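Local coordinates for protein TSC1 N-terminal domain (Chaetomium thermophilum, PDB 7A0M) that probably helps bring the TSC complex to lysosomal membranes by binding phosphoinositides, and so takes part in mTORC1 regulation, at residues G140-W152 against L177-A191. Numbering follows the deposited sequence.
Sequences GFIPWLNRLLVRW and LLAFGKKDPKGFMNA
F141, at the N-cap of helix 142-152, meets D184, the N-cap of helix 185-191, in a worked example of how a helix packs against two successive helices that meet at D184. A weak hydrogen bond, 3.4 Å from F141 N to D184 OD2, runs nearly straight, while the other carboxylate oxygen, OD1, caps G187 N. D184 CB lies at the edge of the F141 ring, and the face of that ring receives the edge of F180 in an offset edge-to-face pair, planes 67° apart. I142 lays CG1 over the backbone of G187. W144 places CB over one face of F180, and its CE3 comes 3.3 Å from F180 CZ; helix 113-125 touches F180 too, through T121 and L125. Were F180 replaced by an alanine, the F141 face and W144 CB would probably lose their aromatic partner, and a gap would open beside L148 CD1. L145 is a knob among F180, G187, F188 and A191: with CG beside the backbone N, its CD2 reaches F188 CD1 at 3.6 Å. A191 answers as a knob among I142, L145, N146 and L149. Further along, L177 is a knob among L145, L148, L149 and W152, its CD2 against L148 CB and its CD1 against W152 CB. Helix 142-152 runs roughly antiparallel to helix 177-183 (151°) and obliquely to helix 185-191 (46°), consistent with an all-helical, solenoid-like fold. Beyond the bond at D184 the contact is mainly apolar, so it is held chiefly by the close fit of its three knobs, with one carboxylate tying together the two helix starts.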
ATOM      1  N   GLY B 140     -14.912   2.125  44.943  1.00 77.40           N
ATOM      2  CA  GLY B 140     -13.495   2.050  45.250  1.00 78.96           C
ATOM      3  C   GLY B 140     -12.878   3.394  45.590  1.00 85.89           C
ATOM      4  O   GLY B 140     -13.251   4.028  46.577  1.00 85.56           O
ATOM      5  N   PHE B 141     -11.928   3.828  44.763  1.00 82.18           N
ATOM      6  CA  PHE B 141     -11.236   5.100  44.944  1.00 78.48           C
ATOM      7  C   PHE B 141     -11.997   6.287  44.358  1.00 71.20           C
ATOM      8  O   PHE B 141     -11.430   7.382  44.273  1.00 70.86           O
ATOM      9  CB  PHE B 141      -9.832   5.024  44.339  1.00 70.96           C
ATOM     10  CG  PHE B 141      -8.858   4.237  45.173  1.00 64.99           C
ATOM     11  CD1 PHE B 141      -8.419   4.728  46.392  1.00 73.65           C
ATOM     12  CD2 PHE B 141      -8.385   3.007  44.743  1.00 63.14           C
ATOM     13  CE1 PHE B 141      -7.525   4.010  47.165  1.00 78.66           C
ATOM     14  CE2 PHE B 141      -7.491   2.286  45.511  1.00 69.79           C
ATOM     15  CZ  PHE B 141      -7.061   2.787  46.723  1.00 80.41           C
ATOM     16  N   ILE B 142     -13.250   6.084  43.938  1.00 69.01           N
ATOM     17  CA  ILE B 142     -14.010   7.165  43.303  1.00 65.54           C
ATOM     18  C   ILE B 142     -14.127   8.406  44.186  1.00 73.30           C
ATOM     19  O   ILE B 142     -13.900   9.518  43.679  1.00 65.24           O
ATOM     20  CB  ILE B 142     -15.379   6.639  42.838  1.00 69.87           C
ATOM     21  CG1 ILE B 142     -15.213   5.706  41.636  1.00 69.38           C
ATOM     22  CG2 ILE B 142     -16.309   7.787  42.493  1.00 80.73           C
ATOM     23  CD1 ILE B 142     -16.520   5.301  40.991  1.00 72.31           C
ATOM     24  N   PRO B 143     -14.468   8.309  45.480  1.00 66.38           N
ATOM     25  CA  PRO B 143     -14.571   9.539  46.288  1.00 67.57           C
ATOM     26  C   PRO B 143     -13.263  10.301  46.388  1.00 70.75           C
ATOM     27  O   PRO B 143     -13.276  11.535  46.479  1.00 72.60           O
ATOM     28  CB  PRO B 143     -15.033   9.022  47.657  1.00 57.96           C
ATOM     29  CG  PRO B 143     -14.584   7.606  47.692  1.00 59.75           C
ATOM     30  CD  PRO B 143     -14.790   7.120  46.290  1.00 64.23           C
ATOM     31  N   TRP B 144     -12.134   9.594  46.375  1.00 71.72           N
ATOM     32  CA  TRP B 144     -10.837  10.253  46.295  1.00 67.93           C
ATOM     33  C   TRP B 144     -10.711  10.983  44.965  1.00 66.31           C
ATOM     34  O   TRP B 144     -10.329  12.157  44.910  1.00 60.13           O
ATOM     35  CB  TRP B 144      -9.731   9.201  46.413  1.00 69.73           C
ATOM     36  CG  TRP B 144      -9.803   8.318  47.630  1.00 76.07           C
ATOM     37  CD1 TRP B 144     -10.597   7.217  47.774  1.00 79.57           C
ATOM     38  CD2 TRP B 144      -8.962   8.354  48.796  1.00 75.12           C
ATOM     39  NE1 TRP B 144     -10.368   6.618  48.986  1.00 77.14           N
ATOM     40  CE2 TRP B 144      -9.361   7.287  49.629  1.00 74.29           C
ATOM     41  CE3 TRP B 144      -7.938   9.201  49.232  1.00 70.97           C
ATOM     42  CZ2 TRP B 144      -8.773   7.046  50.870  1.00 73.82           C
ATOM     43  CZ3 TRP B 144      -7.354   8.957  50.468  1.00 73.75           C
ATOM     44  CH2 TRP B 144      -7.775   7.889  51.271  1.00 74.99           C
ATOM     45  N   LEU B 145     -11.035  10.280  43.876  1.00 62.84           N
ATOM     46  CA  LEU B 145     -10.905  10.826  42.529  1.00 64.19           C
ATOM     47  C   LEU B 145     -11.842  12.008  42.296  1.00 68.60           C
ATOM     48  O   LEU B 145     -11.441  13.017  41.702  1.00 68.08           O
ATOM     49  CB  LEU B 145     -11.173   9.714  41.517  1.00 52.30           C
ATOM     50  CG  LEU B 145     -10.052   8.682  41.391  1.00 52.25           C
ATOM     51  CD1 LEU B 145     -10.590   7.366  40.859  1.00 48.61           C
ATOM     52  CD2 LEU B 145      -8.954   9.211  40.487  1.00 59.41           C
ATOM     53  N   ASN B 146     -13.098  11.899  42.744  1.00 62.15           N
ATOM     54  CA  ASN B 146     -14.059  12.975  42.514  1.00 59.23           C
ATOM     55  C   ASN B 146     -13.606  14.272  43.168  1.00 75.56           C
ATOM     56  O   ASN B 146     -13.759  15.354  42.589  1.00 90.06           O
ATOM     57  CB  ASN B 146     -15.444  12.580  43.024  1.00 57.68           C
ATOM     58  CG  ASN B 146     -16.127  11.563  42.132  1.00 63.80           C
ATOM     59  OD1 ASN B 146     -15.777  11.408  40.962  1.00 63.85           O
ATOM     60  ND2 ASN B 146     -17.130  10.885  42.675  1.00 62.37           N
ATOM     61  N   ARG B 147     -13.052  14.187  44.380  1.00 70.82           N
ATOM     62  CA  ARG B 147     -12.496  15.374  45.019  1.00 71.28           C
ATOM     63  C   ARG B 147     -11.352  15.954  44.198  1.00 65.14           C
ATOM     64  O   ARG B 147     -11.272  17.172  44.002  1.00 68.71           O
ATOM     65  CB  ARG B 147     -12.032  15.033  46.434  1.00 71.53           C
ATOM     66  CG  ARG B 147     -13.134  15.121  47.474  1.00 65.54           C
ATOM     67  CD  ARG B 147     -13.298  16.550  47.953  1.00 67.89           C
ATOM     68  NE  ARG B 147     -12.473  16.820  49.127  1.00 75.16           N
ATOM     69  CZ  ARG B 147     -11.958  18.008  49.424  1.00 76.17           C
ATOM     70  NH1 ARG B 147     -12.167  19.041  48.624  1.00 78.49           N
ATOM     71  NH2 ARG B 147     -11.224  18.159  50.518  1.00 71.21           N
ATOM     72  N   LEU B 148     -10.464  15.094  43.700  1.00 60.25           N
ATOM     73  CA  LEU B 148      -9.374  15.560  42.851  1.00 59.69           C
ATOM     74  C   LEU B 148      -9.892  16.084  41.518  1.00 67.80           C
ATOM     75  O   LEU B 148      -9.399  17.098  41.010  1.00 63.24           O
ATOM     76  CB  LEU B 148      -8.377  14.425  42.625  1.00 62.32           C
ATOM     77  CG  LEU B 148      -7.624  13.893  43.843  1.00 64.40           C
ATOM     78  CD1 LEU B 148      -6.668  12.795  43.422  1.00 58.73           C
ATOM     79  CD2 LEU B 148      -6.867  15.021  44.530  1.00 58.52           C
ATOM     80  N   LEU B 149     -10.878  15.399  40.933  1.00 70.26           N
ATOM     81  CA  LEU B 149     -11.400  15.798  39.629  1.00 66.40           C
ATOM     82  C   LEU B 149     -12.046  17.175  39.685  1.00 72.50           C
ATOM     83  O   LEU B 149     -11.746  18.044  38.859  1.00 82.04           O
ATOM     84  CB  LEU B 149     -12.401  14.761  39.122  1.00 56.12           C
ATOM     85  CG  LEU B 149     -11.792  13.506  38.504  1.00 59.15           C
ATOM     86  CD1 LEU B 149     -12.863  12.463  38.254  1.00 47.15           C
ATOM     87  CD2 LEU B 149     -11.075  13.859  37.217  1.00 46.39           C
ATOM     88  N   VAL B 150     -12.944  17.391  40.649  1.00 72.04           N
ATOM     89  CA  VAL B 150     -13.644  18.671  40.741  1.00 82.85           C
ATOM     90  C   VAL B 150     -12.651  19.822  40.864  1.00 86.04           C
ATOM     91  O   VAL B 150     -12.794  20.859  40.207  1.00 91.04           O
ATOM     92  CB  VAL B 150     -14.638  18.650  41.919  1.00 84.77           C
ATOM     93  CG1 VAL B 150     -14.884  20.062  42.443  1.00 83.90           C
ATOM     94  CG2 VAL B 150     -15.949  18.011  41.494  1.00 88.18           C
ATOM     95  N   ARG B 151     -11.624  19.654  41.686  1.00 70.78           N
ATOM     96  CA  ARG B 151     -10.607  20.695  41.803  1.00 72.68           C
ATOM     97  C   ARG B 151      -9.752  20.821  40.545  1.00 78.48           C
ATOM     98  O   ARG B 151      -9.257  21.913  40.236  1.00 75.93           O
ATOM     99  CB  ARG B 151      -9.779  20.420  43.048  1.00 79.52           C
ATOM    100  CG  ARG B 151     -10.713  20.356  44.233  1.00 88.28           C
ATOM    101  CD  ARG B 151     -10.399  21.397  45.257  1.00 87.72           C
ATOM    102  NE  ARG B 151     -11.241  21.227  46.432  1.00 88.11           N
ATOM    103  CZ  ARG B 151     -12.519  21.591  46.457  1.00 84.76           C
ATOM    104  NH1 ARG B 151     -13.069  22.134  45.378  1.00 72.39           N
ATOM    105  NH2 ARG B 151     -13.241  21.444  47.556  1.00 88.79           N
ATOM    106  N   TRP B 152      -9.539  19.719  39.830  1.00 74.46           N
ATOM    107  CA  TRP B 152      -8.759  19.781  38.604  1.00 77.04           C
ATOM    108  C   TRP B 152      -9.522  20.452  37.468  1.00 80.27           C
ATOM    109  O   TRP B 152      -8.892  20.980  36.547  1.00 73.58           O
ATOM    110  CB  TRP B 152      -8.328  18.375  38.191  1.00 76.11           C
ATOM    111  CG  TRP B 152      -7.326  18.360  37.091  1.00 80.22           C
ATOM    112  CD1 TRP B 152      -5.973  18.451  37.216  1.00 83.17           C
ATOM    113  CD2 TRP B 152      -7.594  18.240  35.690  1.00 76.31           C
ATOM    114  NE1 TRP B 152      -5.379  18.401  35.979  1.00 85.41           N
ATOM    115  CE2 TRP B 152      -6.354  18.271  35.025  1.00 81.19           C
ATOM    116  CE3 TRP B 152      -8.764  18.112  34.933  1.00 64.64           C
ATOM    117  CZ2 TRP B 152      -6.247  18.177  33.640  1.00 78.45           C
ATOM    118  CZ3 TRP B 152      -8.656  18.019  33.559  1.00 69.93           C
ATOM    119  CH2 TRP B 152      -7.407  18.052  32.926  1.00 76.19           C
ATOM    120  N   LEU B 177      -4.150  12.289  40.687  1.00 62.39           N
ATOM    121  CA  LEU B 177      -5.134  11.657  39.812  1.00 54.27           C
ATOM    122  C   LEU B 177      -4.517  10.499  39.040  1.00 57.97           C
ATOM    123  O   LEU B 177      -5.140   9.442  38.888  1.00 55.20           O
ATOM    124  CB  LEU B 177      -5.726  12.686  38.849  1.00 51.99           C
ATOM    125  CG  LEU B 177      -6.874  13.554  39.366  1.00 58.71           C
ATOM    126  CD1 LEU B 177      -7.095  14.749  38.454  1.00 55.58           C
ATOM    127  CD2 LEU B 177      -8.141  12.724  39.474  1.00 60.75           C
ATOM    128  N   LEU B 178      -3.294  10.683  38.538  1.00 60.98           N
ATOM    129  CA  LEU B 178      -2.616   9.601  37.834  1.00 61.93           C
ATOM    130  C   LEU B 178      -2.245   8.469  38.786  1.00 49.16           C
ATOM    131  O   LEU B 178      -2.313   7.292  38.416  1.00 54.53           O
ATOM    132  CB  LEU B 178      -1.377  10.139  37.121  1.00 73.32           C
ATOM    133  CG  LEU B 178      -1.656  10.987  35.877  1.00 72.13           C
ATOM    134  CD1 LEU B 178      -0.363  11.348  35.164  1.00 67.57           C
ATOM    135  CD2 LEU B 178      -2.612  10.269  34.937  1.00 69.21           C
ATOM    136  N   ALA B 179      -1.849   8.806  40.016  1.00 58.23           N
ATOM    137  CA  ALA B 179      -1.521   7.774  40.996  1.00 61.61           C
ATOM    138  C   ALA B 179      -2.760   6.983  41.394  1.00 61.44           C
ATOM    139  O   ALA B 179      -2.727   5.749  41.458  1.00 63.24           O
ATOM    140  CB  ALA B 179      -0.862   8.402  42.224  1.00 66.95           C
ATOM    141  N   PHE B 180      -3.864   7.680  41.675  1.00 64.46           N
ATOM    142  CA  PHE B 180      -5.117   6.990  41.966  1.00 67.32           C
ATOM    143  C   PHE B 180      -5.611   6.216  40.751  1.00 66.58           C
ATOM    144  O   PHE B 180      -6.178   5.126  40.887  1.00 61.48           O
ATOM    145  CB  PHE B 180      -6.175   7.990  42.433  1.00 67.00           C
ATOM    146  CG  PHE B 180      -6.085   8.331  43.893  1.00 71.86           C
ATOM    147  CD1 PHE B 180      -6.650   7.502  44.846  1.00 74.65           C
ATOM    148  CD2 PHE B 180      -5.441   9.482  44.310  1.00 74.85           C
ATOM    149  CE1 PHE B 180      -6.570   7.815  46.189  1.00 72.53           C
ATOM    150  CE2 PHE B 180      -5.359   9.799  45.648  1.00 78.92           C
ATOM    151  CZ  PHE B 180      -5.921   8.966  46.589  1.00 78.51           C
ATOM    152  N   GLY B 181      -5.407   6.766  39.553  1.00 67.95           N
ATOM    153  CA  GLY B 181      -5.836   6.071  38.352  1.00 57.38           C
ATOM    154  C   GLY B 181      -4.999   4.840  38.063  1.00 59.03           C
ATOM    155  O   GLY B 181      -5.509   3.835  37.563  1.00 61.68           O
ATOM    156  N   LYS B 182      -3.700   4.902  38.368  1.00 59.72           N
ATOM    157  CA  LYS B 182      -2.849   3.729  38.201  1.00 62.50           C
ATOM    158  C   LYS B 182      -3.257   2.606  39.147  1.00 65.00           C
ATOM    159  O   LYS B 182      -3.151   1.426  38.794  1.00 71.23           O
ATOM    160  CB  LYS B 182      -1.385   4.107  38.425  1.00 66.65           C
ATOM    161  CG  LYS B 182      -0.401   2.988  38.124  1.00 69.89           C
ATOM    162  CD  LYS B 182       1.023   3.396  38.468  1.00 83.23           C
ATOM    163  CE  LYS B 182       2.033   2.419  37.887  1.00 95.97           C
ATOM    164  NZ  LYS B 182       3.399   3.006  37.825  1.00 96.92           N
ATOM    165  N   LYS B 183      -3.730   2.954  40.344  1.00 72.09           N
ATOM    166  CA  LYS B 183      -4.139   1.943  41.312  1.00 71.52           C
ATOM    167  C   LYS B 183      -5.521   1.384  40.987  1.00 69.33           C
ATOM    168  O   LYS B 183      -5.760   0.182  41.145  1.00 65.59           O
ATOM    169  CB  LYS B 183      -4.116   2.534  42.722  1.00 73.68           C
ATOM    170  CG  LYS B 183      -4.174   1.500  43.832  1.00 85.02           C
ATOM    171  CD  LYS B 183      -2.836   0.789  43.972  1.00 88.62           C
ATOM    172  CE  LYS B 183      -2.928  -0.398  44.917  1.00 89.26           C
ATOM    173  NZ  LYS B 183      -3.382   0.007  46.276  1.00 90.43           N
ATOM    174  N   ASP B 184      -6.436   2.240  40.532  1.00 67.45           N
ATOM    175  CA  ASP B 184      -7.815   1.858  40.226  1.00 67.42           C
ATOM    176  C   ASP B 184      -8.172   2.425  38.859  1.00 61.15           C
ATOM    177  O   ASP B 184      -8.820   3.477  38.758  1.00 58.00           O
ATOM    178  CB  ASP B 184      -8.777   2.356  41.305  1.00 68.46           C
ATOM    179  CG  ASP B 184     -10.200   1.874  41.090  1.00 74.58           C
ATOM    180  OD1 ASP B 184     -10.400   0.937  40.291  1.00 77.37           O
ATOM    181  OD2 ASP B 184     -11.118   2.436  41.724  1.00 74.88           O
ATOM    182  N   PRO B 185      -7.756   1.755  37.780  1.00 60.56           N
ATOM    183  CA  PRO B 185      -8.050   2.286  36.436  1.00 61.67           C
ATOM    184  C   PRO B 185      -9.532   2.348  36.115  1.00 58.66           C
ATOM    185  O   PRO B 185      -9.990   3.337  35.530  1.00 59.35           O
ATOM    186  CB  PRO B 185      -7.309   1.308  35.510  1.00 57.95           C
ATOM    187  CG  PRO B 185      -6.286   0.645  36.384  1.00 58.59           C
ATOM    188  CD  PRO B 185      -6.920   0.546  37.731  1.00 66.13           C
ATOM    189  N   LYS B 186     -10.298   1.318  36.483  1.00 58.46           N
ATOM    190  CA  LYS B 186     -11.737   1.345  36.230  1.00 52.09           C
ATOM    191  C   LYS B 186     -12.412   2.463  37.013  1.00 55.80           C
ATOM    192  O   LYS B 186     -13.271   3.174  36.479  1.00 56.25           O
ATOM    193  CB  LYS B 186     -12.363  -0.005  36.578  1.00 52.23           C
ATOM    194  CG  LYS B 186     -13.880  -0.014  36.465  1.00 55.97           C
ATOM    195  CD  LYS B 186     -14.451  -1.409  36.647  1.00 71.59           C
ATOM    196  CE  LYS B 186     -15.966  -1.361  36.801  1.00 80.17           C
ATOM    197  NZ  LYS B 186     -16.601  -0.451  35.806  1.00 81.10           N
ATOM    198  N   GLY B 187     -12.038   2.631  38.283  1.00 51.49           N
ATOM    199  CA  GLY B 187     -12.599   3.719  39.068  1.00 48.41           C
ATOM    200  C   GLY B 187     -12.244   5.086  38.515  1.00 60.36           C
ATOM    201  O   GLY B 187     -13.046   6.021  38.584  1.00 67.19           O
ATOM    202  N   PHE B 188     -11.033   5.225  37.967  1.00 63.73           N
ATOM    203  CA  PHE B 188     -10.640   6.496  37.364  1.00 66.74           C
ATOM    204  C   PHE B 188     -11.547   6.857  36.194  1.00 68.80           C
ATOM    205  O   PHE B 188     -11.931   8.020  36.031  1.00 87.73           O
ATOM    206  CB  PHE B 188      -9.184   6.439  36.904  1.00 55.20           C
ATOM    207  CG  PHE B 188      -8.707   7.708  36.257  1.00 51.64           C
ATOM    208  CD1 PHE B 188      -8.257   8.768  37.027  1.00 56.51           C
ATOM    209  CD2 PHE B 188      -8.721   7.848  34.880  1.00 52.56           C
ATOM    210  CE1 PHE B 188      -7.823   9.941  36.434  1.00 61.19           C
ATOM    211  CE2 PHE B 188      -8.293   9.017  34.282  1.00 55.23           C
ATOM    212  CZ  PHE B 188      -7.841  10.064  35.058  1.00 61.63           C
HETATM  213  N   MSE B 189     -11.897   5.875  35.371  1.00 58.52           N
HETATM  214  CA  MSE B 189     -12.654   6.136  34.154  1.00 67.73           C
HETATM  215  C   MSE B 189     -14.158   6.205  34.418  1.00 62.54           C
HETATM  216  O   MSE B 189     -14.892   6.853  33.673  1.00 65.01           O
HETATM  217  CB  MSE B 189     -12.332   5.073  33.103  1.00 65.00           C
HETATM  218  CG  MSE B 189     -10.888   5.151  32.618  1.00 70.15           C
HETATM  219 SE   MSE B 189     -10.384   3.794  31.317  1.00 81.51          SE
HETATM  220  CE  MSE B 189     -10.364   2.233  32.483  1.00 86.15           C
ATOM    221  N   ASN B 190     -14.615   5.539  35.480  1.00 52.75           N
ATOM    222  CA  ASN B 190     -15.990   5.733  35.930  1.00 49.02           C
ATOM    223  C   ASN B 190     -16.198   7.154  36.436  1.00 69.10           C
ATOM    224  O   ASN B 190     -17.193   7.807  36.101  1.00 78.95           O
ATOM    225  CB  ASN B 190     -16.344   4.721  37.021  1.00 52.30           C
ATOM    226  CG  ASN B 190     -17.025   3.484  36.475  1.00 61.51           C
ATOM    227  OD1 ASN B 190     -16.633   2.358  36.782  1.00 55.29           O
ATOM    228  ND2 ASN B 190     -18.051   3.686  35.656  1.00 63.61           N
ATOM    229  N   ALA B 191     -15.264   7.647  37.252  1.00 64.15           N
ATOM    230  CA  ALA B 191     -15.368   9.007  37.771  1.00 57.75           C
ATOM    231  C   ALA B 191     -15.214  10.040  36.661  1.00 56.82           C
ATOM    232  O   ALA B 191     -15.859  11.095  36.695  1.00 63.30           O
ATOM    233  CB  ALA B 191     -14.325   9.228  38.865  1.00 47.54           C
TER